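Long-range contacts in putative branched-chain amino acid ABC transporter, periplasmic branched-chain amino acid-binding protein (Pseudomonas protegens Pf-5, PDB 4RU0), which probably captures branched-chain amino acids or related small solutes in the periplasm and delivers them to an ABC transporter for uptake: residues G70-K75 and F348-L353; Q79-E84 and Y94-N99; K128-T133 and F147-P152; I183-H188 and N211-V216; T290-G295 and G323-N328. All blocks are in the same frame, centred on the assembly; numbering follows the deposited sequence.

In the fold
Interactions 2 to 5 lie within a loop closed by interaction 1 at the surface, its centre about 26 Å from that of the chain. Interaction 1 joins two loops by van der Waals contact without a hydrogen bond; interaction 2, partly buried, sets a helix on its strand through an aromatic ring and a half-cystine. Interactions 3 and 4 are buried parallel strand pairs, one short, the other six residues long in the seven-stranded sheet. Interaction 5, also buried, ties a loop to the start of helix 325-348 by three hydrogen bonds, while interaction 1 lies at its end and leads into strand 76-82 of interaction 2. Interactions 2 and 3 touch (Lys98 O to Ile129 CD1, 3.6 Å).

Interaction 1 of 5, residues G70-K75 and F348-L353; sequences GINGVK and FGKRPL
Asn72 and Val74 sit at the second and last positions of a type I' beta turn, residues 71-74, and face an inverse gamma turn centred on Lys350; the CA atoms of Asn72 and Lys350 are 6.0 Å apart. The turn links helix 47-67 to strand 76-82 of the periplasmic-binding-protein fold, while residues 348-353 leave helix 325-348 through Gly349, whose phi is positive. No hydrogen bond joins the two segments, and the contact is one of van der Waals packing. Val74 supplies the buried part. Its CG2, beside the backbone N, presses on the peptide between Lys350 and Arg351, 3.3 Å from Arg351 N. CG1, anti to the backbone N (chi1 -178°), meets Pro352 CD at 4.0 Å. An alanine here would probably leave that peptide and the proline ring without the valine methyls they pack on, opening a gap between the two turns. The same loop also leans on helix 325-348, where Ile71 touches Val338 and both Asn72 and Val74 touch Gln345. At the exposed end, Lys350 and Asn72 cross at about a right angle. The methylene chain of Lys350 passes beside the backbone carbonyl of Asn72, with CD 3.2 Å from Asn72 O. Beyond it the chain bends at its last torsion (chi4 -71°), and Lys350 NZ ends 3.5 Å from Asn72 CG.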
# COMPACT_ATOMS: atom_id res chain seq x y z
N GLY A 70 4.32 -5.93 24.92
CA GLY A 70 3.96 -4.65 24.34
C GLY A 70 5.18 -3.98 23.73
O GLY A 70 6.21 -4.62 23.51
N ILE A 71 5.05 -2.69 23.45
CA ILE A 71 6.15 -1.93 22.86
C ILE A 71 7.01 -1.31 23.95
O ILE A 71 6.59 -0.34 24.59
CB ILE A 71 5.65 -0.83 21.91
CG1 ILE A 71 4.81 -1.43 20.77
CG2 ILE A 71 6.81 -0.03 21.34
CD1 ILE A 71 4.19 -0.40 19.86
N ASN A 72 8.20 -1.87 24.15
CA ASN A 72 9.11 -1.43 25.20
C ASN A 72 8.43 -1.31 26.56
O ASN A 72 8.69 -0.37 27.31
CB ASN A 72 9.75 -0.09 24.83
CG ASN A 72 11.14 -0.24 24.24
OD1 ASN A 72 11.58 -1.35 23.94
ND2 ASN A 72 11.84 0.87 24.09
N GLY A 73 7.54 -2.25 26.86
CA GLY A 73 6.84 -2.26 28.13
C GLY A 73 5.44 -1.70 28.06
O GLY A 73 4.60 -2.00 28.92
N VAL A 74 5.17 -0.87 27.05
CA VAL A 74 3.86 -0.25 26.89
C VAL A 74 2.88 -1.17 26.17
O VAL A 74 3.08 -1.52 25.01
CB VAL A 74 3.96 1.07 26.12
CG1 VAL A 74 2.58 1.72 26.00
CG2 VAL A 74 4.94 2.01 26.79
N LYS A 75 1.81 -1.54 26.87
CA LYS A 75 0.81 -2.43 26.30
C LYS A 75 -0.04 -1.72 25.26
O LYS A 75 -0.21 -0.50 25.29
CB LYS A 75 -0.08 -3.00 27.41
CG LYS A 75 0.68 -3.82 28.45
CD LYS A 75 -0.23 -4.24 29.61
CE LYS A 75 0.53 -5.05 30.66
NZ LYS A 75 -0.36 -5.51 31.75
N PHE A 348 10.77 9.93 23.70
CA PHE A 348 9.70 10.34 24.60
C PHE A 348 9.45 9.34 25.74
O PHE A 348 8.57 9.56 26.58
CB PHE A 348 8.41 10.57 23.80
CG PHE A 348 8.55 11.61 22.71
CD1 PHE A 348 8.75 12.94 23.03
CD2 PHE A 348 8.46 11.25 21.37
CE1 PHE A 348 8.88 13.90 22.03
CE2 PHE A 348 8.58 12.20 20.37
CZ PHE A 348 8.79 13.53 20.71
N GLY A 349 10.23 8.26 25.77
CA GLY A 349 10.17 7.32 26.88
C GLY A 349 9.10 6.26 26.73
O GLY A 349 8.18 6.40 25.92
N LYS A 350 9.21 5.20 27.53
CA LYS A 350 8.26 4.09 27.48
C LYS A 350 6.90 4.52 28.01
O LYS A 350 6.58 4.29 29.17
CB LYS A 350 8.78 2.90 28.29
CG LYS A 350 10.19 2.44 27.94
CD LYS A 350 10.72 1.48 29.01
CE LYS A 350 12.15 1.02 28.71
NZ LYS A 350 12.22 0.08 27.56
N ARG A 351 6.10 5.13 27.14
CA ARG A 351 4.78 5.62 27.53
C ARG A 351 3.90 5.85 26.30
O ARG A 351 4.41 6.01 25.19
CB ARG A 351 4.90 6.92 28.32
CG ARG A 351 5.44 8.08 27.50
CD ARG A 351 5.12 9.40 28.15
NE ARG A 351 5.09 10.49 27.17
CZ ARG A 351 6.10 11.33 26.97
NH1 ARG A 351 7.21 11.22 27.68
NH2 ARG A 351 5.98 12.29 26.06
N PRO A 352 2.57 5.87 26.50
CA PRO A 352 1.62 6.27 25.46
C PRO A 352 2.02 7.59 24.80
O PRO A 352 2.50 8.51 25.48
CB PRO A 352 0.31 6.41 26.23
CG PRO A 352 0.42 5.35 27.28
CD PRO A 352 1.87 5.33 27.69
N LEU A 353 1.83 7.67 23.48
CA LEU A 353 2.36 8.78 22.70
C LEU A 353 1.29 9.67 22.07
O LEU A 353 0.14 9.27 21.89
CB LEU A 353 3.27 8.25 21.60
CG LEU A 353 4.58 7.62 22.05
CD1 LEU A 353 5.29 6.99 20.86
CD2 LEU A 353 5.46 8.67 22.71

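Interaction 2 of 5, residues Q79-E84 and Y94-N99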
# COMPACT_ATOMS: atom_id res chain seq x y z
N GLN A 79 -9.55 -1.07 19.37
CA GLN A 79 -10.99 -1.23 19.23
C GLN A 79 -11.39 -1.01 17.78
O GLN A 79 -10.78 -0.20 17.07
CB GLN A 79 -11.75 -0.26 20.14
CG GLN A 79 -13.24 -0.55 20.25
CD GLN A 79 -13.97 0.37 21.21
OE1 GLN A 79 -13.62 1.55 21.34
NE2 GLN A 79 -14.98 -0.16 21.88
N GLU A 80 -12.41 -1.73 17.33
CA GLU A 80 -12.87 -1.62 15.96
C GLU A 80 -14.08 -0.71 15.83
O GLU A 80 -14.97 -0.71 16.68
CB GLU A 80 -13.21 -3.00 15.41
CG GLU A 80 -12.16 -3.57 14.48
CD GLU A 80 -12.42 -5.02 14.12
OE1 GLU A 80 -12.99 -5.29 13.04
OE2 GLU A 80 -12.05 -5.90 14.93
N CYS A 81 -14.11 0.06 14.75
CA CYS A 81 -15.28 0.85 14.40
C CYS A 81 -15.66 0.51 12.96
O CYS A 81 -14.80 0.50 12.07
CB CYS A 81 -15.01 2.34 14.56
SG CYS A 81 -16.38 3.43 14.10
N GLU A 82 -16.93 0.21 12.73
CA GLU A 82 -17.40 -0.19 11.41
C GLU A 82 -17.50 1.00 10.46
O GLU A 82 -18.23 1.96 10.73
CB GLU A 82 -18.75 -0.89 11.51
CG GLU A 82 -19.30 -1.38 10.19
CD GLU A 82 -18.38 -2.39 9.50
OE1 GLU A 82 -17.72 -3.19 10.19
OE2 GLU A 82 -18.34 -2.37 8.25
N THR A 83 -16.78 0.94 9.35
CA THR A 83 -16.76 2.04 8.39
C THR A 83 -17.57 1.72 7.14
O THR A 83 -17.89 2.60 6.34
CB THR A 83 -15.32 2.40 7.97
OG1 THR A 83 -14.81 1.39 7.08
CG2 THR A 83 -14.42 2.51 9.20
N GLU A 84 -17.89 0.43 6.98
CA GLU A 84 -18.66 -0.05 5.83
C GLU A 84 -18.06 0.39 4.50
O GLU A 84 -18.79 0.53 3.51
CB GLU A 84 -20.11 0.40 5.92
CG GLU A 84 -20.77 0.06 7.24
CD GLU A 84 -22.28 0.14 7.18
OE1 GLU A 84 -22.83 0.05 6.06
OE2 GLU A 84 -22.91 0.28 8.25
N TYR A 94 -13.26 8.21 12.71
CA TYR A 94 -12.13 9.07 13.04
C TYR A 94 -12.49 10.02 14.17
O TYR A 94 -11.71 10.21 15.10
CB TYR A 94 -11.68 9.85 11.81
CG TYR A 94 -10.74 11.00 12.13
CD1 TYR A 94 -11.24 12.27 12.38
CD2 TYR A 94 -9.36 10.81 12.17
CE1 TYR A 94 -10.39 13.32 12.67
CE2 TYR A 94 -8.51 11.85 12.45
CZ TYR A 94 -9.03 13.11 12.70
OH TYR A 94 -8.19 14.15 12.99
N GLU A 95 -13.68 10.62 14.09
CA GLU A 95 -14.12 11.58 15.10
C GLU A 95 -14.37 10.88 16.43
O GLU A 95 -14.20 11.48 17.49
CB GLU A 95 -15.37 12.32 14.64
CG GLU A 95 -15.13 13.26 13.48
CD GLU A 95 -14.29 14.47 13.86
OE1 GLU A 95 -14.35 14.91 15.03
OE2 GLU A 95 -13.56 14.99 12.99
N ARG A 96 -14.79 9.62 16.37
CA ARG A 96 -15.00 8.86 17.59
C ARG A 96 -13.66 8.53 18.26
O ARG A 96 -13.55 8.54 19.48
CB ARG A 96 -15.79 7.58 17.30
CG ARG A 96 -15.58 6.46 18.32
CD ARG A 96 -16.85 5.66 18.57
NE ARG A 96 -17.47 5.15 17.35
CZ ARG A 96 -18.49 5.73 16.73
NH1 ARG A 96 -19.01 6.86 17.21
NH2 ARG A 96 -18.99 5.20 15.62
N PHE A 97 -12.65 8.27 17.44
CA PHE A 97 -11.37 7.78 17.92
C PHE A 97 -10.32 8.86 18.19
O PHE A 97 -9.42 8.65 19.00
CB PHE A 97 -10.79 6.78 16.92
CG PHE A 97 -11.39 5.41 17.01
CD1 PHE A 97 -12.08 5.01 18.15
CD2 PHE A 97 -11.27 4.52 15.95
CE1 PHE A 97 -12.64 3.75 18.23
CE2 PHE A 97 -11.83 3.25 16.03
CZ PHE A 97 -12.51 2.87 17.17
N LYS A 98 -10.44 10.01 17.53
CA LYS A 98 -9.37 11.01 17.56
C LYS A 98 -9.02 11.50 18.98
O LYS A 98 -7.95 12.07 19.19
CB LYS A 98 -9.74 12.21 16.69
CG LYS A 98 -10.79 13.13 17.28
CD LYS A 98 -10.95 14.40 16.45
CE LYS A 98 -11.89 15.39 17.13
NZ LYS A 98 -12.19 16.55 16.24
N ASN A 99 -9.91 11.27 19.94
CA ASN A 99 -9.65 11.72 21.30
C ASN A 99 -9.16 10.60 22.21
O ASN A 99 -8.84 10.84 23.38
CB ASN A 99 -10.89 12.37 21.89
CG ASN A 99 -11.18 13.71 21.28
OD1 ASN A 99 -10.31 14.59 21.24
ND2 ASN A 99 -12.40 13.88 20.77
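Cys81 and Arg96, 8.6 Å apart at their CA atoms, are the closest CA pair between residues 79-84 of strand 76-82 and residues 94-99 at the end of helix 87-97. Phe97 fills the interval. Its CE2 stands 3.6 Å from Cys81 CB, and its CZ reaches the strand backbone, 3.5 Å from Gln79 O, while the carbonyl carbon of Glu80 lies at the ring's edge. The amide of Gln79 is turned only 24° from the ring plane, and its OE1 comes within 3.9 Å of Phe97 CE1. Cys81 SG, anti to the backbone N (chi1 178°), makes an oblique sulfur-aromatic contact 5.4 Å from the centroid of the Phe97 ring. The guanidinium of Arg96 meets the same sulfur, NH2 lying 3.5 Å from Cys81 SG. Phe97 also meets Phe35 of the neighbouring strand 34-40 edge-to-face. A disulfide from Cys81 to Cys93 fastens the strand to the helix that follows it, a beta-alpha unit of the kind from which periplasmic binding proteins are built.

Interaction 3 of 5, residues K128-T133 and F147-P152; sequences KIPLIT and FPYNFP
Lys128 CA lies over the centre of one face of the Tyr149 ring, 3.7 Å from its centroid, a CH-pi contact made by the main chain; Tyr149 CG is anti to its own carbonyl carbon, beside the backbone N (chi1 -69°). The nitrogen of Pro130 stands at the ring's edge, and Pro130 CD touches Tyr149 CD2 at 4.1 Å. Near the phenol end, the start of the Lys128 side chain crosses obliquely, its CG 3.7 Å from Tyr149 OH. The second ring, Phe151, takes the carbonyl O of Leu131 at its edge, in plane, and meets Pro130 CB through CE2 at 3.9 Å. The backbones that carry these rings pair as a short parallel sheet, strand 131-132 beside strand 150-151, in the periplasmic-binding-protein fold. Leu131 is held twice by the same strand: its N donates to Tyr149 O (174°), and its O accepts from Phe151 N. Thr133 N continues the ladder to Phe151 O at 3.0 Å. Arg359 makes a cation-pi contact with the Tyr149 ring, and His391 stacks on Phe151. A serine in place of Tyr149 would probably leave the Schellman-motif residue Lys128 without its aromatic floor and Arg359 without its ring, and open a gap beside Pro130. Thr133 OG1, whose hydrogen bond is to Tyr136 O, comes 3.5 Å from Pro152 CA.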
# COMPACT_ATOMS: atom_id res chain seq x y z
N LYS A 128 -3.67 17.50 14.54
CA LYS A 128 -2.33 16.95 14.70
C LYS A 128 -2.34 15.43 14.89
O LYS A 128 -1.74 14.89 15.83
CB LYS A 128 -1.60 17.65 15.85
CG LYS A 128 -1.39 19.14 15.59
CD LYS A 128 -0.72 19.86 16.74
CE LYS A 128 -0.43 21.31 16.39
NZ LYS A 128 0.18 22.04 17.53
N ILE A 129 -3.02 14.75 13.98
CA ILE A 129 -3.06 13.29 13.97
C ILE A 129 -2.58 12.75 12.62
O ILE A 129 -3.19 13.01 11.58
CB ILE A 129 -4.47 12.76 14.26
CG1 ILE A 129 -4.92 13.23 15.64
CG2 ILE A 129 -4.49 11.25 14.16
CD1 ILE A 129 -6.17 12.55 16.14
N PRO A 130 -1.48 11.99 12.64
CA PRO A 130 -0.90 11.46 11.41
C PRO A 130 -1.82 10.45 10.73
O PRO A 130 -2.26 9.50 11.37
CB PRO A 130 0.39 10.77 11.88
CG PRO A 130 0.60 11.21 13.30
CD PRO A 130 -0.75 11.53 13.83
N LEU A 131 -2.13 10.68 9.46
CA LEU A 131 -2.87 9.71 8.68
C LEU A 131 -1.89 8.83 7.95
O LEU A 131 -1.03 9.33 7.22
CB LEU A 131 -3.81 10.39 7.69
CG LEU A 131 -5.01 11.16 8.24
CD1 LEU A 131 -5.93 11.61 7.10
CD2 LEU A 131 -5.78 10.38 9.29
N ILE A 132 -2.00 7.53 8.14
CA ILE A 132 -1.21 6.58 7.38
C ILE A 132 -2.08 5.92 6.32
O ILE A 132 -3.10 5.30 6.63
CB ILE A 132 -0.59 5.49 8.28
CG1 ILE A 132 0.40 6.12 9.27
CG2 ILE A 132 0.09 4.44 7.44
CD1 ILE A 132 0.91 5.14 10.31
N THR A 133 -1.66 6.06 5.07
CA THR A 133 -2.24 5.30 3.96
C THR A 133 -1.15 4.51 3.26
O THR A 133 -0.38 5.04 2.49
CB THR A 133 -2.96 6.21 2.94
OG1 THR A 133 -2.05 7.16 2.39
CG2 THR A 133 -4.07 6.96 3.58
N PHE A 147 2.52 18.47 3.73
CA PHE A 147 1.59 17.55 4.37
C PHE A 147 2.13 16.96 5.67
O PHE A 147 2.46 15.78 5.73
CB PHE A 147 1.24 16.41 3.41
CG PHE A 147 0.41 16.86 2.24
CD1 PHE A 147 1.01 17.35 1.10
CD2 PHE A 147 -0.98 16.78 2.30
CE1 PHE A 147 0.24 17.75 0.03
CE2 PHE A 147 -1.74 17.19 1.23
CZ PHE A 147 -1.14 17.67 0.09
N PRO A 148 2.19 17.78 6.73
CA PRO A 148 2.78 17.39 8.02
C PRO A 148 2.19 16.11 8.60
O PRO A 148 2.94 15.31 9.16
CB PRO A 148 2.46 18.58 8.93
CG PRO A 148 2.19 19.71 8.02
CD PRO A 148 1.59 19.13 6.79
N TYR A 149 0.88 15.91 8.46
CA TYR A 149 0.22 14.78 9.11
C TYR A 149 -0.44 13.80 8.13
O TYR A 149 -1.36 13.08 8.49
CB TYR A 149 -0.80 15.31 10.12
CG TYR A 149 -0.12 15.96 11.29
CD1 TYR A 149 0.15 17.33 11.29
CD2 TYR A 149 0.31 15.21 12.38
CE1 TYR A 149 0.80 17.92 12.36
CE2 TYR A 149 0.96 15.80 13.45
CZ TYR A 149 1.20 17.15 13.43
OH TYR A 149 1.85 17.74 14.49
N ASN A 150 0.07 13.77 6.90
CA ASN A 150 -0.40 12.81 5.90
C ASN A 150 0.77 11.96 5.39
O ASN A 150 1.75 12.50 4.87
CB ASN A 150 -1.08 13.54 4.75
CG ASN A 150 -1.97 12.63 3.92
OD1 ASN A 150 -1.60 11.50 3.60
ND2 ASN A 150 -3.16 13.11 3.58
N PHE A 151 0.67 10.64 5.55
CA PHE A 151 1.78 9.74 5.22
C PHE A 151 1.40 8.62 4.25
O PHE A 151 0.93 7.56 4.67
CB PHE A 151 2.34 9.11 6.50
CG PHE A 151 3.05 10.08 7.41
CD1 PHE A 151 4.43 10.17 7.41
CD2 PHE A 151 2.33 10.90 8.27
CE1 PHE A 151 5.09 11.05 8.25
CE2 PHE A 151 2.98 11.79 9.11
CZ PHE A 151 4.36 11.87 9.11
N PRO A 152 1.64 8.81 2.96
CA PRO A 152 1.41 7.74 2.00
C PRO A 152 2.62 6.81 1.99
O PRO A 152 3.44 6.84 1.10
CB PRO A 152 1.30 8.49 0.69
CG PRO A 152 2.22 9.62 0.86
CD PRO A 152 2.21 10.00 2.31

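Interaction 4 of 5, residues I183-H188 and N211-V216; sequences IATLYH and NIQIPV
Tyr187 carries its CG between the backbone N and the carbonyl carbon (chi1 66°), which sets CG on the side of Pro215; the ring beyond lies over that residue. Pro215 CA sits over one face, offset toward the rim and 3.8 Å from the centroid, in a CH-pi contact, and Pro215 CB reaches Tyr187 OH at 3.5 Å. Gln213 bends at chi2 (-65°), and its amide comes alongside Thr185, OE1 3.3 Å from Thr185 CB. Its NE2 donates to an in-plane lone pair of Asn211 OD1. Water 1 bridges the strands at this end, touching Ile183 O, Asn211 OD1 and Thr185 OG1. Strands 182-188 and 210-216 are parallel neighbours at one margin of the seven-stranded sheet, joined by a right-handed beta-alpha-beta crossover through helix 197-207. Five backbone hydrogen bonds lace them together, from Ile212 N to Ile183 O through to Val216 N to Tyr187 O. Helix 197-207 covers the face of Thr185 and Gln213, helix 224-233 the other. On that second face Leu186 CD1 packs against Val216 CG2 at 3.5 Å and Ile214 CG2 at 3.6 Å. His188, beyond them, hydrogen-bonds Asp218 through NE2 and Ser190 through ND1.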
# COMPACT_ATOMS: atom_id res chain seq x y z
N ILE A 183 4.84 0.11 -24.13
CA ILE A 183 4.26 -0.22 -22.85
C ILE A 183 2.88 0.41 -22.76
O ILE A 183 2.75 1.63 -22.78
CB ILE A 183 5.15 0.27 -21.69
CG1 ILE A 183 6.52 -0.38 -21.78
CG2 ILE A 183 4.48 -0.02 -20.34
CD1 ILE A 183 7.48 0.07 -20.71
N ALA A 184 1.85 -0.43 -22.68
CA ALA A 184 0.48 0.07 -22.60
C ALA A 184 -0.01 0.04 -21.16
O ALA A 184 0.13 -0.96 -20.46
CB ALA A 184 -0.44 -0.75 -23.50
N THR A 185 -0.60 1.15 -20.73
CA THR A 185 -1.21 1.20 -19.41
C THR A 185 -2.73 1.20 -19.57
O THR A 185 -3.31 2.12 -20.15
CB THR A 185 -0.75 2.45 -18.61
OG1 THR A 185 0.66 2.38 -18.38
CG2 THR A 185 -1.47 2.51 -17.26
N LEU A 186 -3.34 0.13 -19.08
CA LEU A 186 -4.79 -0.01 -19.06
C LEU A 186 -5.32 0.37 -17.68
O LEU A 186 -5.14 -0.38 -16.71
CB LEU A 186 -5.19 -1.45 -19.40
CG LEU A 186 -6.68 -1.69 -19.63
CD1 LEU A 186 -7.15 -0.89 -20.83
CD2 LEU A 186 -6.96 -3.17 -19.84
N TYR A 187 -5.94 1.54 -17.56
CA TYR A 187 -6.28 2.06 -16.24
C TYR A 187 -7.76 2.37 -16.06
O TYR A 187 -8.42 2.91 -16.96
CB TYR A 187 -5.46 3.33 -15.93
CG TYR A 187 -5.78 4.52 -16.80
CD1 TYR A 187 -6.75 5.44 -16.43
CD2 TYR A 187 -5.10 4.74 -18.00
CE1 TYR A 187 -7.05 6.54 -17.23
CE2 TYR A 187 -5.38 5.83 -18.81
CZ TYR A 187 -6.36 6.73 -18.41
OH TYR A 187 -6.65 7.82 -19.20
N HIS A 188 -8.26 2.00 -14.89
CA HIS A 188 -9.58 2.40 -14.43
C HIS A 188 -9.68 3.91 -14.52
O HIS A 188 -8.83 4.62 -13.99
CB HIS A 188 -9.81 1.91 -13.00
CG HIS A 188 -11.21 2.10 -12.50
ND1 HIS A 188 -11.57 3.16 -11.69
CD2 HIS A 188 -12.33 1.36 -12.68
CE1 HIS A 188 -12.86 3.06 -11.40
NE2 HIS A 188 -13.34 1.98 -11.99
N ASN A 211 4.68 5.30 -24.87
CA ASN A 211 3.78 5.37 -23.72
C ASN A 211 2.31 5.36 -24.15
O ASN A 211 1.75 6.39 -24.52
CB ASN A 211 4.09 6.63 -22.91
CG ASN A 211 3.14 6.83 -21.75
OD1 ASN A 211 2.54 5.88 -21.23
ND2 ASN A 211 3.00 8.08 -21.32
N ILE A 212 1.69 4.19 -24.12
CA ILE A 212 0.30 4.05 -24.55
C ILE A 212 -0.63 4.06 -23.34
O ILE A 212 -0.52 3.21 -22.45
CB ILE A 212 0.09 2.74 -25.35
CG1 ILE A 212 1.02 2.70 -26.57
CG2 ILE A 212 -1.36 2.58 -25.78
CD1 ILE A 212 0.96 1.40 -27.34
N GLN A 213 -1.53 5.03 -23.30
CA GLN A 213 -2.45 5.20 -22.18
C GLN A 213 -3.90 4.88 -22.58
O GLN A 213 -4.48 5.55 -23.43
CB GLN A 213 -2.36 6.63 -21.63
CG GLN A 213 -1.04 6.95 -20.93
CD GLN A 213 -0.81 6.12 -19.67
OE1 GLN A 213 -1.74 5.57 -19.09
NE2 GLN A 213 0.44 6.04 -19.24
N ILE A 214 -4.47 3.85 -21.97
CA ILE A 214 -5.80 3.39 -22.37
C ILE A 214 -6.78 3.35 -21.20
O ILE A 214 -6.68 2.49 -20.32
CB ILE A 214 -5.73 1.99 -23.01
CG1 ILE A 214 -4.74 1.98 -24.18
CG2 ILE A 214 -7.10 1.56 -23.47
CD1 ILE A 214 -4.42 0.58 -24.68
N PRO A 215 -7.74 4.29 -21.17
CA PRO A 215 -8.72 4.37 -20.08
C PRO A 215 -9.82 3.31 -20.17
O PRO A 215 -10.18 2.88 -21.27
CB PRO A 215 -9.32 5.77 -20.25
CG PRO A 215 -9.14 6.08 -21.69
CD PRO A 215 -7.84 5.43 -22.10
N VAL A 216 -10.32 2.88 -19.02
CA VAL A 216 -11.48 2.00 -18.95
C VAL A 216 -12.55 2.64 -18.09
O VAL A 216 -12.35 2.84 -16.88
CB VAL A 216 -11.14 0.62 -18.38
CG1 VAL A 216 -12.41 -0.17 -18.13
CG2 VAL A 216 -10.24 -0.14 -19.32
O HOH W 1 2.26 2.99 -20.48

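Interaction 5 of 5, residues T290-G295 and G323-N328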
# COMPACT_ATOMS: atom_id res chain seq x y z
N THR A 290 3.74 -6.03 -5.81
CA THR A 290 3.28 -6.05 -4.42
C THR A 290 4.34 -5.48 -3.47
O THR A 290 5.53 -5.72 -3.66
CB THR A 290 2.91 -7.47 -3.95
OG1 THR A 290 2.50 -7.44 -2.58
CG2 THR A 290 4.09 -8.41 -4.09
N PRO A 291 3.89 -4.71 -2.47
CA PRO A 291 4.78 -4.27 -1.40
C PRO A 291 4.70 -5.20 -0.19
O PRO A 291 5.45 -5.03 0.77
CB PRO A 291 4.24 -2.88 -1.06
CG PRO A 291 2.77 -3.03 -1.28
CD PRO A 291 2.59 -4.04 -2.40
N TYR A 292 3.78 -6.14 -0.25
CA TYR A 292 3.63 -7.16 0.79
C TYR A 292 3.24 -8.52 0.22
O TYR A 292 2.08 -8.90 0.28
CB TYR A 292 2.63 -6.71 1.85
CG TYR A 292 1.56 -5.77 1.37
CD1 TYR A 292 0.55 -6.21 0.56
CD2 TYR A 292 1.56 -4.43 1.74
CE1 TYR A 292 -0.43 -5.37 0.12
CE2 TYR A 292 0.59 -3.59 1.29
CZ TYR A 292 -0.41 -4.06 0.48
OH TYR A 292 -1.39 -3.23 0.03
N PRO A 293 4.20 -9.25 -0.33
CA PRO A 293 3.97 -10.51 -1.05
C PRO A 293 3.22 -11.56 -0.24
O PRO A 293 3.43 -11.69 0.97
CB PRO A 293 5.39 -11.00 -1.36
CG PRO A 293 6.26 -10.32 -0.36
CD PRO A 293 5.63 -8.97 -0.16
N ALA A 294 2.34 -12.30 -0.91
CA ALA A 294 1.67 -13.44 -0.30
C ALA A 294 2.70 -14.49 0.15
O ALA A 294 3.79 -14.58 -0.41
CB ALA A 294 0.67 -14.06 -1.27
N GLY A 295 2.34 -15.26 1.17
CA GLY A 295 3.21 -16.30 1.69
C GLY A 295 3.08 -16.43 3.19
O GLY A 295 3.01 -15.43 3.91
N GLY A 323 -1.51 -16.57 4.73
CA GLY A 323 -0.44 -15.89 4.04
C GLY A 323 -1.00 -15.09 2.90
O GLY A 323 -0.27 -14.64 2.05
N SER A 324 -2.31 -14.90 2.89
CA SER A 324 -2.96 -14.22 1.79
C SER A 324 -2.48 -12.80 1.76
O SER A 324 -2.13 -12.25 2.78
CB SER A 324 -4.48 -14.29 1.90
OG SER A 324 -5.01 -13.23 2.67
N VAL A 325 -2.47 -12.21 0.58
CA VAL A 325 -1.89 -10.89 0.39
C VAL A 325 -2.63 -9.88 1.28
O VAL A 325 -2.04 -8.97 1.82
CB VAL A 325 -1.84 -10.50 -1.11
CG1 VAL A 325 -1.47 -9.05 -1.35
CG2 VAL A 325 -0.92 -11.42 -1.87
N TYR A 326 -3.92 -10.09 1.42
CA TYR A 326 -4.72 -9.30 2.30
C TYR A 326 -4.27 -9.43 3.75
O TYR A 326 -4.14 -8.44 4.45
CB TYR A 326 -6.17 -9.74 2.15
CG TYR A 326 -6.77 -9.37 0.83
CD1 TYR A 326 -6.55 -8.13 0.28
CD2 TYR A 326 -7.56 -10.25 0.13
CE1 TYR A 326 -7.10 -7.78 -0.93
CE2 TYR A 326 -8.11 -9.91 -1.08
CZ TYR A 326 -7.88 -8.66 -1.61
OH TYR A 326 -8.43 -8.29 -2.81
N TYR A 327 -3.99 -10.64 4.20
CA TYR A 327 -3.53 -10.86 5.55
C TYR A 327 -2.20 -10.20 5.78
O TYR A 327 -1.93 -9.66 6.83
CB TYR A 327 -3.46 -12.36 5.87
CG TYR A 327 -3.07 -12.64 7.30
CD1 TYR A 327 -1.77 -12.53 7.70
CD2 TYR A 327 -4.02 -13.00 8.23
CE1 TYR A 327 -1.41 -12.77 9.00
CE2 TYR A 327 -3.68 -13.25 9.53
CZ TYR A 327 -2.37 -13.13 9.91
OH TYR A 327 -2.01 -13.38 11.20
N ASN A 328 -1.34 -10.27 4.78
CA ASN A 328 0.02 -9.76 4.91
C ASN A 328 0.08 -8.24 4.86
O ASN A 328 1.00 -7.63 5.41
CB ASN A 328 0.91 -10.36 3.83
CG ASN A 328 1.12 -11.85 4.02
OD1 ASN A 328 0.38 -12.51 4.76
ND2 ASN A 328 2.13 -12.40 3.36
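Asn328, in the first turn of helix 325-348, and Gly323, just before it, hold loop 290-295 tightly. The amide nitrogen of Asn328 serves two carbonyls at once, ND2 lying 2.8 Å from Pro293 O and 3.2 Å from Gly295 O; the second bond is nearly straight (170°) and close to the amide plane. The side chain turns to them with CG anti to the carbonyl carbon (chi1 -67°). Gly295 N donates to Gly323 O at 2.8 Å, and the CA atoms of the two glycines are 4.4 Å apart. This hydrogen-bonded end is also the partly exposed one, through Ala294, Gly295 and Gly323. The looser, apolar part faces the interior: Val325 CG1 lies in plane at the edge of the Tyr292 ring, 4.0 Å from Tyr292 CD1, and the two side chains cross at about a right angle. Ser324 N-caps the helix, its OG accepting from Tyr327 N. Tyr292 touches Trp269, a residue of the pentaoxaheptadecane pocket, and the nearest atoms of its side chain and that ligand are about 7 Å apart. A capped helix start held to a loop beside the ligand site is consistent with the cleft of a periplasmic binding protein.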